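Side-chain contacts in suppressor of fused family protein (Neisseria gonorrhoeae, PDB 3K5J), which is of unknown function but, as a bacterial relative of the N-terminal domain of human Suppressor of fused, probably takes part in protein binding: residues Glu130-Asp133 with Asn134-Phe137; Phe24-Leu28 with Gly29-Glu33; Leu141-Thr144 with Gln145-Leu149; Phe73-Pro76 with Glu77-Glu80. All coordinates share one frame; numbering follows the deposited sequence.

Interaction 1 of 4, residues Glu130-Asp133 with Asn134-Phe137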
loop_
_atom_site.group_PDB
_atom_site.type_symbol
_atom_site.label_atom_id
_atom_site.label_comp_id
_atom_site.label_asym_id
_atom_site.label_seq_id
_atom_site.Cartn_x
_atom_site.Cartn_y
_atom_site.Cartn_z
ATOM N N GLU A 130 9.222 7.367 -4.478
ATOM C CA GLU A 130 9.888 6.488 -3.520
ATOM C C GLU A 130 10.498 7.211 -2.316
ATOM O O GLU A 130 10.365 6.725 -1.205
ATOM C CB GLU A 130 10.963 5.668 -4.250
ATOM C CG GLU A 130 11.621 4.575 -3.400
ATOM C CD GLU A 130 12.930 4.101 -3.975
ATOM O OE1 GLU A 130 13.426 4.707 -4.956
ATOM O OE2 GLU A 130 13.423 3.093 -3.449
ATOM N N TYR A 131 11.237 8.299 -2.557
ATOM C CA TYR A 131 11.952 9.009 -1.486
ATOM C C TYR A 131 11.425 10.388 -1.258
ATOM O O TYR A 131 11.297 11.185 -2.186
ATOM C CB TYR A 131 13.453 9.128 -1.811
ATOM C CG TYR A 131 14.266 7.892 -1.429
ATOM C CD1 TYR A 131 14.419 6.793 -2.277
ATOM C CD2 TYR A 131 14.932 7.843 -0.215
ATOM C CE1 TYR A 131 15.164 5.687 -1.884
ATOM C CE2 TYR A 131 15.650 6.727 0.187
ATOM C CZ TYR A 131 15.786 5.649 -0.652
ATOM O OH TYR A 131 16.543 4.549 -0.245
HETATM N N MSE A 132 11.212 10.666 0.019
HETATM C CA MSE A 132 11.036 12.001 0.585
HETATM C C MSE A 132 11.872 12.210 1.854
HETATM O O MSE A 132 11.583 11.621 2.850
HETATM C CB MSE A 132 9.599 12.084 1.086
HETATM C CG MSE A 132 9.125 13.332 1.731
HETATM SE SE MSE A 132 7.540 13.166 2.758
HETATM C CE MSE A 132 7.987 12.286 4.375
ATOM N N ASP A 133 12.869 13.081 1.857
ATOM C CA ASP A 133 13.698 13.261 3.090
ATOM C C ASP A 133 13.339 12.405 4.351
ATOM O O ASP A 133 12.350 12.626 5.058
ATOM C CB ASP A 133 13.813 14.709 3.511
ATOM C CG ASP A 133 14.996 14.927 4.443
ATOM O OD1 ASP A 133 16.095 14.464 4.103
ATOM O OD2 ASP A 133 14.826 15.535 5.505
ATOM N N ASN A 134 14.212 11.433 4.611
ATOM C CA ASN A 134 14.137 10.455 5.749
ATOM C C ASN A 134 13.127 9.313 5.598
ATOM O O ASN A 134 13.164 8.382 6.419
ATOM C CB ASN A 134 14.104 10.987 7.214
ATOM C CG ASN A 134 15.301 11.882 7.545
ATOM O OD1 ASN A 134 16.441 11.506 7.311
ATOM N ND2 ASN A 134 15.033 13.056 8.111
ATOM N N VAL A 135 12.314 9.332 4.522
ATOM C CA VAL A 135 11.192 8.412 4.444
ATOM C C VAL A 135 10.965 7.883 3.047
ATOM O O VAL A 135 11.040 8.612 2.065
ATOM C CB VAL A 135 9.913 9.105 4.986
ATOM C CG1 VAL A 135 8.681 8.264 4.843
ATOM C CG2 VAL A 135 10.102 9.513 6.495
ATOM N N ARG A 136 10.654 6.597 2.963
ATOM C CA ARG A 136 10.337 5.995 1.690
ATOM C C ARG A 136 8.872 5.607 1.581
ATOM O O ARG A 136 8.188 5.497 2.585
ATOM C CB ARG A 136 11.204 4.761 1.545
ATOM C CG ARG A 136 12.706 5.093 1.491
ATOM C CD ARG A 136 13.561 3.835 1.519
ATOM N NE ARG A 136 13.588 3.200 0.213
ATOM C CZ ARG A 136 14.161 2.010 -0.003
ATOM N NH1 ARG A 136 14.658 1.274 0.994
ATOM N NH2 ARG A 136 14.215 1.555 -1.223
ATOM N N PHE A 137 8.395 5.451 0.353
ATOM C CA PHE A 137 7.002 5.092 0.051
ATOM C C PHE A 137 6.980 3.770 -0.689
ATOM O O PHE A 137 7.470 3.665 -1.822
ATOM C CB PHE A 137 6.344 6.190 -0.787
ATOM C CG PHE A 137 6.062 7.425 0.046
ATOM C CD1 PHE A 137 7.071 8.326 0.365
ATOM C CD2 PHE A 137 4.793 7.652 0.528
ATOM C CE1 PHE A 137 6.840 9.354 1.231
ATOM C CE2 PHE A 137 4.546 8.728 1.378
ATOM C CZ PHE A 137 5.571 9.588 1.701
#
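R136 and E130 meet in a salt bridge that lies across the start of a tight β-hairpin, on the side away from the turn, where strand 131-132 turns back into strand 135-143 through D133 and N134. R136 NH2 lies 2.8 Å from E130 OE2 in a nearly straight hydrogen bond (170°). The oxygen sits in the guanidinium plane, although the two planar groups are themselves turned 51° apart.

Backbone bonds supply the ladder. M132 and V135 form the hydrogen-bonded antiparallel pair next to the turn, with M132 N 2.9 Å from V135 O. Beyond the non-hydrogen-bonded pair Y131-R136, F137 N reaches E130 O at 2.8 Å.

A CH-π contact occupies the face carrying Y131 and R136. R136 CG stands over the tyrosine ring, 3.8 Å from the centroid of the Y131 ring. A bend at chi3 (78°) then turns the guanidinium toward E130.

Apolar packing takes the other face. M132, a selenomethionine, brings CB to 3.9 Å from F137 CE1, and in the conformer given its SE makes a Met-aromatic contact at the edge of the F137 ring. H11 of helix 2-15 stacks on F137.

The hairpin is thus two-sided: its apolar face beds against helix 2-15, while on the other the aromatic face and the carboxylate restrain the arginine together, and the nearby positive charge would be expected to favour an ionised E130.

Interaction 2 of 4, residues Phe24-Leu28 with Gly29-Glu33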
loop_
_atom_site.group_PDB
_atom_site.type_symbol
_atom_site.label_atom_id
_atom_site.label_comp_id
_atom_site.label_asym_id
_atom_site.label_seq_id
_atom_site.Cartn_x
_atom_site.Cartn_y
_atom_site.Cartn_z
ATOM N N PHE A 24 -7.775 12.204 5.299
ATOM C CA PHE A 24 -8.658 11.564 6.284
ATOM C C PHE A 24 -7.945 11.497 7.620
ATOM O O PHE A 24 -6.703 11.373 7.702
ATOM C CB PHE A 24 -9.020 10.165 5.845
ATOM C CG PHE A 24 -9.769 10.133 4.542
ATOM C CD1 PHE A 24 -11.145 10.313 4.545
ATOM C CD2 PHE A 24 -9.140 9.983 3.355
ATOM C CE1 PHE A 24 -11.851 10.281 3.364
ATOM C CE2 PHE A 24 -9.876 9.961 2.154
ATOM C CZ PHE A 24 -11.194 10.128 2.181
ATOM N N THR A 25 -8.738 11.595 8.681
ATOM C CA THR A 25 -8.280 11.548 10.053
ATOM C C THR A 25 -9.215 10.708 10.925
ATOM O O THR A 25 -10.311 10.327 10.491
ATOM C CB THR A 25 -8.218 12.992 10.663
ATOM O OG1 THR A 25 -9.543 13.500 10.737
ATOM C CG2 THR A 25 -7.325 13.964 9.870
ATOM N N TRP A 26 -8.760 10.406 12.139
ATOM C CA TRP A 26 -9.572 9.694 13.138
ATOM C C TRP A 26 -9.700 10.522 14.408
ATOM O O TRP A 26 -8.739 11.129 14.882
ATOM C CB TRP A 26 -8.961 8.350 13.512
ATOM C CG TRP A 26 -9.110 7.302 12.453
ATOM C CD1 TRP A 26 -9.993 6.259 12.480
ATOM C CD2 TRP A 26 -8.337 7.133 11.234
ATOM N NE1 TRP A 26 -9.835 5.478 11.349
ATOM C CE2 TRP A 26 -8.846 6.001 10.564
ATOM C CE3 TRP A 26 -7.301 7.844 10.624
ATOM C CZ2 TRP A 26 -8.312 5.543 9.362
ATOM C CZ3 TRP A 26 -6.815 7.408 9.408
ATOM C CH2 TRP A 26 -7.354 6.279 8.779
ATOM N N THR A 27 -10.896 10.529 14.971
ATOM C CA THR A 27 -11.116 11.075 16.310
ATOM C C THR A 27 -11.539 9.970 17.301
ATOM O O THR A 27 -11.585 10.208 18.486
ATOM C CB THR A 27 -12.133 12.232 16.299
ATOM O OG1 THR A 27 -13.386 11.758 15.795
ATOM C CG2 THR A 27 -11.651 13.420 15.463
ATOM N N LEU A 28 -11.753 8.758 16.797
ATOM C CA LEU A 28 -12.099 7.597 17.541
ATOM C C LEU A 28 -11.462 6.412 16.863
ATOM O O LEU A 28 -11.430 6.372 15.637
ATOM C CB LEU A 28 -13.628 7.431 17.409
ATOM C CG LEU A 28 -14.407 6.543 18.315
ATOM C CD1 LEU A 28 -14.452 7.213 19.680
ATOM C CD2 LEU A 28 -15.774 6.414 17.675
ATOM N N GLY A 29 -11.007 5.439 17.620
ATOM C CA GLY A 29 -10.425 4.221 16.993
ATOM C C GLY A 29 -9.013 3.905 17.454
ATOM O O GLY A 29 -8.420 4.654 18.264
ATOM N N ARG A 30 -8.495 2.789 16.949
ATOM C CA ARG A 30 -7.203 2.307 17.364
ATOM C C ARG A 30 -6.120 3.334 17.147
ATOM O O ARG A 30 -5.188 3.403 17.919
ATOM C CB ARG A 30 -6.858 1.007 16.672
ATOM C CG ARG A 30 -6.583 1.110 15.210
ATOM C CD ARG A 30 -6.669 -0.281 14.591
ATOM N NE ARG A 30 -8.061 -0.622 14.341
ATOM C CZ ARG A 30 -8.478 -1.793 13.834
ATOM N NH1 ARG A 30 -7.640 -2.759 13.557
ATOM N NH2 ARG A 30 -9.751 -1.964 13.591
ATOM N N ILE A 31 -6.317 4.140 16.103
ATOM C CA ILE A 31 -5.370 5.169 15.693
ATOM C C ILE A 31 -5.050 6.168 16.797
ATOM O O ILE A 31 -3.894 6.528 17.046
ATOM C CB ILE A 31 -5.927 5.932 14.475
ATOM C CG1 ILE A 31 -5.834 5.042 13.241
ATOM C CG2 ILE A 31 -5.141 7.236 14.250
ATOM C CD1 ILE A 31 -4.431 4.403 13.026
ATOM N N VAL A 32 -6.104 6.593 17.458
ATOM C CA VAL A 32 -6.053 7.697 18.426
ATOM C C VAL A 32 -5.111 7.352 19.577
ATOM O O VAL A 32 -4.318 8.204 19.963
ATOM C CB VAL A 32 -7.449 8.047 18.918
ATOM C CG1 VAL A 32 -7.389 9.145 19.939
ATOM C CG2 VAL A 32 -8.307 8.471 17.707
ATOM N N GLU A 33 -5.116 6.106 20.042
ATOM C CA GLU A 33 -4.123 5.677 21.093
ATOM C C GLU A 33 -2.805 5.199 20.520
ATOM O O GLU A 33 -1.708 5.527 20.998
ATOM C CB GLU A 33 -4.700 4.604 22.013
#
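W26 receives I31 on one face of its indole, the central contact where the loop after strand 21-24 runs into helix 30-34. In the conformer given, I31 CG1 lies 3.8 Å from W26 CD2. It stands over the five-membered ring, 4.0 Å from its centroid and 17° from the ring normal, as a CH-π contact displaced toward the rim. The other branch works lower down: I31 CG2 rests 4.0 Å from W26 CB, so that the isoleucine straddles the root of the tryptophan as well as its ring.

V32, the next residue of the helix, touches mainly backbone. Its CG2 is 3.6 Å from T27 C, lies equally near L28 N, and comes more loosely to W26 CB at 4.2 Å. With CG1 anti to the backbone N (chi1 178°), CG2 becomes the branch that faces the loop.

A second shell sets this geometry. G29 has a phi of 124°, a value natural to glycine, and there the chain swings from the loop into the helix. V32 N is bonded to G29 O at 3.1 Å, closing the first turn. Farther out, W26 also packs on V40 of strand 39-43 and on I79 and A83 of helix 77-91.

The arrangement is that of a strand-loop-helix connection at the edge of a sheet: strand 21-24 pairs antiparallel with strand 39-43, the short helix lies between them in sequence, and an aromatic side chain from the loop packs between the helix it precedes, strand 39-43 and helix 77-91.

Interaction 3 of 4, residues Leu141-Thr144 with Gln145-Leu149. With SO4 (sulfate ion), chain D; SO4 (sulfate ion), chain E.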
loop_
_atom_site.group_PDB
_atom_site.type_symbol
_atom_site.label_atom_id
_atom_site.label_comp_id
_atom_site.label_asym_id
_atom_site.label_seq_id
_atom_site.Cartn_x
_atom_site.Cartn_y
_atom_site.Cartn_z
ATOM N N LEU A 141 1.286 -4.352 -2.986
ATOM C CA LEU A 141 0.878 -4.998 -4.225
ATOM C C LEU A 141 0.022 -6.233 -3.880
ATOM O O LEU A 141 0.521 -7.150 -3.220
ATOM C CB LEU A 141 2.131 -5.437 -4.989
ATOM C CG LEU A 141 1.942 -6.415 -6.151
ATOM C CD1 LEU A 141 0.955 -5.841 -7.175
ATOM C CD2 LEU A 141 3.306 -6.740 -6.771
ATOM N N PRO A 142 -1.259 -6.278 -4.294
ATOM C CA PRO A 142 -2.031 -7.502 -3.990
ATOM C C PRO A 142 -1.489 -8.729 -4.698
ATOM O O PRO A 142 -1.142 -8.663 -5.886
ATOM C CB PRO A 142 -3.448 -7.170 -4.479
ATOM C CG PRO A 142 -3.467 -5.709 -4.738
ATOM C CD PRO A 142 -2.055 -5.278 -5.014
ATOM N N ILE A 143 -1.390 -9.842 -3.954
ATOM C CA ILE A 143 -0.945 -11.090 -4.537
ATOM C C ILE A 143 -1.976 -12.186 -4.273
ATOM O O ILE A 143 -2.770 -12.089 -3.347
ATOM C CB ILE A 143 0.458 -11.519 -4.012
ATOM C CG1 ILE A 143 0.463 -11.886 -2.544
ATOM C CG2 ILE A 143 1.535 -10.412 -4.314
ATOM C CD1 ILE A 143 1.810 -12.490 -2.019
ATOM N N THR A 144 -1.983 -13.206 -5.142
ATOM C CA THR A 144 -2.995 -14.246 -5.038
ATOM C C THR A 144 -2.636 -15.155 -3.848
ATOM O O THR A 144 -1.500 -15.155 -3.350
ATOM C CB THR A 144 -3.089 -15.074 -6.319
ATOM O OG1 THR A 144 -1.965 -15.951 -6.381
ATOM C CG2 THR A 144 -3.195 -14.197 -7.584
ATOM N N GLN A 145 -3.593 -15.984 -3.452
ATOM C CA GLN A 145 -3.365 -16.862 -2.306
ATOM C C GLN A 145 -2.293 -17.902 -2.614
ATOM O O GLN A 145 -1.456 -18.222 -1.744
ATOM C CB GLN A 145 -4.666 -17.516 -1.844
ATOM C CG GLN A 145 -5.603 -16.503 -1.226
ATOM C CD GLN A 145 -6.862 -17.129 -0.713
ATOM O OE1 GLN A 145 -6.792 -18.044 0.121
ATOM N NE2 GLN A 145 -8.025 -16.575 -1.087
ATOM N N THR A 146 -2.275 -18.378 -3.850
ATOM C CA THR A 146 -1.252 -19.325 -4.251
ATOM C C THR A 146 0.132 -18.690 -4.421
ATOM O O THR A 146 1.137 -19.329 -4.119
ATOM C CB THR A 146 -1.686 -20.147 -5.447
ATOM O OG1 THR A 146 -1.986 -19.345 -6.604
ATOM C CG2 THR A 146 -2.899 -20.971 -5.096
ATOM N N GLU A 147 0.181 -17.430 -4.854
ATOM C CA GLU A 147 1.426 -16.667 -4.820
ATOM C C GLU A 147 1.975 -16.502 -3.411
ATOM O O GLU A 147 3.189 -16.608 -3.213
ATOM C CB GLU A 147 1.262 -15.315 -5.541
ATOM C CG GLU A 147 1.088 -15.455 -7.050
ATOM C CD GLU A 147 0.573 -14.224 -7.743
ATOM O OE1 GLU A 147 0.203 -13.249 -7.047
ATOM O OE2 GLU A 147 0.541 -14.250 -9.006
ATOM N N ARG A 148 1.120 -16.221 -2.448
ATOM C CA ARG A 148 1.552 -16.119 -1.061
ATOM C C ARG A 148 2.185 -17.428 -0.615
ATOM O O ARG A 148 3.253 -17.451 0.004
ATOM C CB ARG A 148 0.383 -15.758 -0.151
ATOM C CG ARG A 148 0.608 -16.010 1.337
ATOM C CD ARG A 148 1.721 -15.145 1.909
ATOM N NE ARG A 148 1.930 -15.482 3.314
ATOM C CZ ARG A 148 2.916 -16.248 3.753
ATOM N NH1 ARG A 148 3.790 -16.733 2.888
ATOM N NH2 ARG A 148 3.022 -16.524 5.058
ATOM N N LEU A 149 1.497 -18.527 -0.917
ATOM C CA LEU A 149 2.025 -19.853 -0.526
ATOM C C LEU A 149 3.383 -20.129 -1.166
ATOM O O LEU A 149 4.313 -20.668 -0.504
ATOM C CB LEU A 149 1.012 -20.954 -0.865
ATOM C CG LEU A 149 1.502 -22.366 -0.510
ATOM C CD1 LEU A 149 1.686 -22.507 0.985
ATOM C CD2 LEU A 149 0.505 -23.380 -1.059
HETATM S S SO4 D . -5.520 -18.588 -6.982
HETATM O O1 SO4 D . -5.756 -20.008 -7.067
HETATM O O2 SO4 D . -4.450 -18.309 -6.095
HETATM O O3 SO4 D . -5.139 -18.193 -8.363
HETATM O O4 SO4 D . -6.757 -17.856 -6.614
HETATM S S SO4 E . 0.340 -15.334 6.941
HETATM O O1 SO4 E . -0.174 -16.708 6.794
HETATM O O2 SO4 E . 1.710 -15.499 7.396
HETATM O O3 SO4 E . 0.288 -14.681 5.594
HETATM O O4 SO4 E . -0.425 -14.641 7.995
#
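T144 and E147 exchange two hydrogen bonds in a capping box, the motif that opens helix 145-150 directly after strand 135-143. T144 N gives a nearly straight bond to E147 OE1 at 2.9 Å, meeting the oxygen from above the carboxylate plane, 46° out of it. In return E147 N donates to T144 OG1 at 3.0 Å. T144 OG1 is placed for this by a chi1 of 75°, which sets it between the backbone N and the carbonyl carbon. The helical bond from R148 N to T144 O, 3.0 Å, completes the turn.

Both capping side chains have further partners. R175 forms a salt bridge with E147 OE1, T178 bonds to E147 OE2, and S177 to T144 OG1. The buried carboxylate, held by the arginine and by N-H and hydroxyl donors, is therefore likely to be charged.

Two sulfates, probably from the crystallisation liquor, bind polar groups of the helix. At the helix start, T146 OG1 and T146 N both donate to O2 of the chain D sulfate, the hydroxyl at 2.7 Å from that oxygen. In the conformer given, R148 grips the chain E sulfate by two prongs, NE to O3 and NH2 to O2, with the sulfur in the guanidinium plane.

Beneath the polar shell, strand 141-143 and helix 145-149 run at 91° to each other, and I143 fills the angle. Its CB lies 3.5 Å from E147 OE1, and its extended tip carries CD1 to 3.8 Å from R148 CA.

Interaction 4 of 4, residues Phe73-Pro76 with Glu77-Glu80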
loop_
_atom_site.group_PDB
_atom_site.type_symbol
_atom_site.label_atom_id
_atom_site.label_comp_id
_atom_site.label_asym_id
_atom_site.label_seq_id
_atom_site.Cartn_x
_atom_site.Cartn_y
_atom_site.Cartn_z
ATOM N N PHE A 73 -11.083 1.345 -8.086
ATOM C CA PHE A 73 -12.242 2.150 -7.749
ATOM C C PHE A 73 -12.090 2.739 -6.350
ATOM O O PHE A 73 -11.271 2.295 -5.536
ATOM C CB PHE A 73 -13.539 1.311 -7.874
ATOM C CG PHE A 73 -13.484 -0.034 -7.132
ATOM C CD1 PHE A 73 -13.673 -0.109 -5.753
ATOM C CD2 PHE A 73 -13.284 -1.207 -7.832
ATOM C CE1 PHE A 73 -13.640 -1.354 -5.079
ATOM C CE2 PHE A 73 -13.213 -2.447 -7.161
ATOM C CZ PHE A 73 -13.424 -2.519 -5.821
ATOM N N GLU A 74 -12.898 3.766 -6.085
ATOM C CA GLU A 74 -12.968 4.389 -4.777
ATOM C C GLU A 74 -13.606 3.446 -3.809
ATOM O O GLU A 74 -14.695 2.869 -4.068
ATOM C CB GLU A 74 -13.827 5.656 -4.860
ATOM C CG GLU A 74 -13.882 6.439 -3.596
ATOM C CD GLU A 74 -14.653 7.743 -3.715
ATOM O OE1 GLU A 74 -15.533 7.840 -4.599
ATOM O OE2 GLU A 74 -14.339 8.667 -2.921
ATOM N N THR A 75 -12.987 3.290 -2.653
ATOM C CA THR A 75 -13.558 2.485 -1.592
ATOM C C THR A 75 -12.902 2.802 -0.250
ATOM O O THR A 75 -11.685 2.816 -0.156
ATOM C CB THR A 75 -13.458 0.981 -1.843
ATOM O OG1 THR A 75 -13.923 0.300 -0.684
ATOM C CG2 THR A 75 -12.083 0.510 -2.235
ATOM N N PRO A 76 -13.705 2.967 0.803
ATOM C CA PRO A 76 -13.152 3.176 2.120
ATOM C C PRO A 76 -12.483 1.929 2.696
ATOM O O PRO A 76 -11.808 1.998 3.742
ATOM C CB PRO A 76 -14.374 3.592 2.946
ATOM C CG PRO A 76 -15.458 2.940 2.292
ATOM C CD PRO A 76 -15.168 3.043 0.833
ATOM N N GLU A 77 -12.598 0.798 2.023
ATOM C CA GLU A 77 -11.878 -0.388 2.446
ATOM C C GLU A 77 -10.386 -0.095 2.663
ATOM O O GLU A 77 -9.753 -0.642 3.578
ATOM C CB GLU A 77 -12.070 -1.522 1.432
ATOM C CG GLU A 77 -13.498 -2.091 1.436
ATOM C CD GLU A 77 -13.795 -2.921 0.189
ATOM O OE1 GLU A 77 -13.775 -2.337 -0.923
ATOM O OE2 GLU A 77 -14.043 -4.140 0.349
ATOM N N HIS A 78 -9.829 0.734 1.799
ATOM C CA HIS A 78 -8.399 0.993 1.896
ATOM C C HIS A 78 -8.012 1.878 3.075
ATOM O O HIS A 78 -6.900 1.761 3.617
ATOM C CB HIS A 78 -7.870 1.550 0.577
ATOM C CG HIS A 78 -8.154 0.642 -0.578
ATOM N ND1 HIS A 78 -7.925 -0.720 -0.518
ATOM C CD2 HIS A 78 -8.678 0.890 -1.802
ATOM C CE1 HIS A 78 -8.281 -1.249 -1.680
ATOM N NE2 HIS A 78 -8.753 -0.301 -2.471
ATOM N N ILE A 79 -8.921 2.768 3.464
ATOM C CA ILE A 79 -8.728 3.586 4.629
ATOM C C ILE A 79 -8.696 2.678 5.877
ATOM O O ILE A 79 -7.804 2.794 6.735
ATOM C CB ILE A 79 -9.834 4.674 4.775
ATOM C CG1 ILE A 79 -9.858 5.562 3.526
ATOM C CG2 ILE A 79 -9.591 5.510 5.988
ATOM C CD1 ILE A 79 -11.083 6.478 3.452
ATOM N N GLU A 80 -9.645 1.735 5.918
ATOM C CA GLU A 80 -9.770 0.794 7.020
ATOM C C GLU A 80 -8.515 -0.104 7.099
ATOM O O GLU A 80 -7.931 -0.341 8.173
ATOM C CB GLU A 80 -11.038 -0.068 6.799
ATOM C CG GLU A 80 -12.377 0.689 6.760
ATOM C CD GLU A 80 -13.502 0.019 5.938
ATOM O OE1 GLU A 80 -13.349 -1.151 5.446
ATOM O OE2 GLU A 80 -14.560 0.719 5.766
#
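T75 turns its side chain toward E77, and from CB outward each of its atoms meets the first turn of helix 77-91. T75 CB lies 3.5 Å from E77 OE1. The hydroxyl stands anti to the backbone N (chi1 174°), and there it serves two bonds at once: T75 OG1 accepts from E77 N at 3.1 Å, an ST turn leading into the helix, and donates to E77 OE1 at 2.7 Å. That carboxylate oxygen is met on its anti side, 16° out of plane, at the end of a glutamate chain that runs out extended beyond CG. E77 OE2 takes the backbone N-H of E110.

The methyl branch goes elsewhere. T75 CG2 comes 3.4 Å from H78 NE2, the two side chains crossing at about a right angle, while the imidazole itself bonds through NE2 to S71 OG and meets the Y54 ring with the planes about 60° apart.

Backbone bonds carry the turn onward. H78 N reaches T75 O weakly, and P76 O receives E80 N at 3.1 Å in a nearly straight bond, with a weak bond from I79 N besides. E80 OE1 forms a salt bridge with R106.

Both roles of the threonine hydroxyl are therefore spoken for: it donates its proton to the carboxylate and accepts the amide N-H of E77. A charged E77 would suit this pattern, and its place at the N-terminal end of the helix, with E110 N as a donor, would probably favour the negative charge.

Three of the four contacts lie where a helix begins, and interaction 1 is a hairpin. Interactions 1 and 3 occupy the two ends of strand 135-143, on opposite sides of the chain's centre, with their own centres about 26 Å apart. Interactions 2 and 4 touch directly: W26 CZ2 packs 3.6 Å from I79 CG2, and F24 CZ comes 3.9 Å from I79 CD1, so helix 77-91 borders the loop before helix 30-34. Interactions 3 and 4 come within about 7 Å at their nearest atoms without touching, and interactions 2 and 3 are the farthest apart, about 30 Å between centres. Among the four, interaction 3 carries the sulfates.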